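Local coordinates for protein porin (Acinetobacter baumannii AB307-0294, PDB 5DL7) that probably acts as an outer-membrane porin of the OprD family, forming a beta-barrel channel through which small molecules such as vanillate may pass, at residues Lys108-Thr112 / Val124-Val128. Residues are numbered along the deposited sequence; the frame is centred on the assembly and turned at random.
Sequences KIGIT and VGDLV. With C8E ((hydroxyethyloxy)tri(ethyloxy)octane), chain J.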
loop_
_atom_site.group_PDB
_atom_site.type_symbol
_atom_site.label_atom_id
_atom_site.label_comp_id
_atom_site.label_asym_id
_atom_site.label_seq_id
_atom_site.Cartn_x
_atom_site.Cartn_y
_atom_site.Cartn_z
ATOM N N LYS A 108 8.022 17.107 7.315
ATOM C CA LYS A 108 6.984 16.785 8.268
ATOM C C LYS A 108 7.517 15.788 9.292
ATOM O O LYS A 108 8.584 15.104 9.018
ATOM C CB LYS A 108 5.690 16.239 7.713
ATOM C CG LYS A 108 5.868 15.304 6.508
ATOM C CD LYS A 108 4.645 14.666 6.017
ATOM C CE LYS A 108 4.845 14.004 4.690
ATOM N NZ LYS A 108 3.642 13.361 4.165
ATOM N N ILE A 109 7.046 15.895 10.482
ATOM C CA ILE A 109 7.607 15.083 11.573
ATOM C C ILE A 109 6.440 14.398 12.281
ATOM O O ILE A 109 5.424 15.078 12.606
ATOM C CB ILE A 109 8.551 15.785 12.507
ATOM C CG1 ILE A 109 8.983 14.858 13.678
ATOM C CG2 ILE A 109 7.920 16.977 13.215
ATOM C CD1 ILE A 109 10.184 15.386 14.387
ATOM N N GLY A 110 6.510 13.086 12.548
ATOM C CA GLY A 110 5.608 12.365 13.433
ATOM C C GLY A 110 6.209 11.832 14.682
ATOM O O GLY A 110 7.339 11.469 14.676
ATOM N N ILE A 111 5.576 12.038 15.784
ATOM C CA ILE A 111 6.107 11.592 17.090
ATOM C C ILE A 111 5.070 10.666 17.758
ATOM O O ILE A 111 3.881 10.919 17.646
ATOM C CB ILE A 111 6.181 12.761 18.038
ATOM C CG1 ILE A 111 6.833 13.955 17.333
ATOM C CG2 ILE A 111 6.875 12.358 19.274
ATOM C CD1 ILE A 111 8.323 13.977 17.451
ATOM N N THR A 112 5.522 9.664 18.536
ATOM C CA THR A 112 4.611 8.721 19.183
ATOM C C THR A 112 5.122 8.454 20.567
ATOM O O THR A 112 6.338 8.319 20.774
ATOM C CB THR A 112 4.606 7.332 18.496
ATOM O OG1 THR A 112 4.662 7.442 17.096
ATOM C CG2 THR A 112 3.351 6.523 18.876
ATOM N N VAL A 124 0.503 6.460 21.416
ATOM C CA VAL A 124 -0.357 7.587 21.276
ATOM C C VAL A 124 0.404 8.593 20.405
ATOM O O VAL A 124 1.555 8.952 20.735
ATOM C CB VAL A 124 -0.670 8.197 22.659
ATOM C CG1 VAL A 124 -1.502 9.474 22.395
ATOM C CG2 VAL A 124 -1.440 7.194 23.514
ATOM N N GLY A 125 -0.224 9.045 19.360
ATOM C CA GLY A 125 0.379 10.071 18.484
ATOM C C GLY A 125 0.302 9.712 17.078
ATOM O O GLY A 125 -0.739 9.315 16.549
ATOM N N ASP A 126 1.435 9.854 16.385
ATOM C CA ASP A 126 1.543 9.624 14.984
ATOM C C ASP A 126 1.790 8.091 14.768
ATOM O O ASP A 126 2.550 7.577 15.576
ATOM C CB ASP A 126 2.661 10.400 14.369
ATOM C CG ASP A 126 2.288 12.142 14.327
ATOM O OD1 ASP A 126 1.282 12.658 13.496
ATOM O OD2 ASP A 126 2.948 12.889 15.168
ATOM N N LEU A 127 1.029 7.512 13.859
ATOM C CA LEU A 127 1.008 6.030 13.688
ATOM C C LEU A 127 1.156 5.675 12.229
ATOM O O LEU A 127 0.654 6.377 11.318
ATOM C CB LEU A 127 -0.288 5.469 14.256
ATOM C CG LEU A 127 -0.508 5.829 15.684
ATOM C CD1 LEU A 127 -1.993 5.456 16.076
ATOM C CD2 LEU A 127 0.443 5.047 16.589
ATOM N N VAL A 128 1.730 4.452 11.945
ATOM C CA VAL A 128 1.830 3.966 10.540
ATOM C C VAL A 128 1.185 2.538 10.537
ATOM O O VAL A 128 1.824 1.526 10.775
ATOM C CB VAL A 128 3.328 3.846 10.132
ATOM C CG1 VAL A 128 3.436 3.407 8.678
ATOM C CG2 VAL A 128 4.033 5.211 10.354
HETATM C C10 C8E J . -6.931 10.494 19.853
HETATM C C11 C8E J . -5.857 11.477 19.316
HETATM O O12 C8E J . -4.708 11.515 20.186
HETATM C C13 C8E J . -3.360 11.735 19.627
HETATM C C14 C8E J . -2.946 13.142 19.093
HETATM O O15 C8E J . -1.509 13.049 18.836
HETATM C C16 C8E J . -0.637 14.098 18.439
HETATM C C17 C8E J . 0.866 13.707 18.307
HETATM O O18 C8E J . 1.050 13.304 19.664
HETATM C C19 C8E J . 2.308 12.807 20.005
HETATM C C20 C8E J . 2.031 12.388 21.459
HETATM O O21 C8E J . 3.284 12.181 22.060
#
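D126 lays its side chain over the backbone of G110 and I111, with OD2 at 3.2 Å from G110 CA, where the antiparallel ladder of two neighbouring strands in the OprD-type porin barrel comes apart. Up to V124 the chain pairs with the 105-117 strand; at G125 it turns a corner, and the strand that follows bends off to pair with 145-147. T112 and G125 form the last antiparallel bridge, a non-hydrogen-bonded pair with CA atoms 4.5 Å apart. Glycine suits this corner: the backbone here bends into a region that residues with a side chain seldom adopt, and the corner passes close to I111 O.

Beyond the corner, the aspartate carboxylate supplies the acceptor that a paired strand's carbonyl would otherwise give. Backbone N of D126 still reaches I111 O (3.0 Å), but I111 N is taken by carboxylate oxygen OD2 at 2.8 Å, which it meets on the anti side and 25° out of the carboxylate plane. With chi1 at -71°, CG lies beside D126's own backbone N, and the carboxylate swings across to the 108-112 strand. With no side chain on G110, CB and the carboxylate of D126 can lie directly against its backbone. The other oxygen, OD1, makes a salt bridge to R147 NE and a hydrogen bond with Y177 OH, an arrangement that probably stabilises the negative charge in this buried place.

I111 and V124 turn their apolar side chains away from the contact, partly onto the surface, and a detergent molecule lies along the turn, its C19 at 3.4 Å from I111 O. T112 suits its place by having two unlike branches: the methyl CG2, anti to the backbone N, lies 4.0 Å from L127 CD2, while the hydroxyl OG1 donates to D126 O over 2.6 Å, tilted 16° from the carbonyl plane.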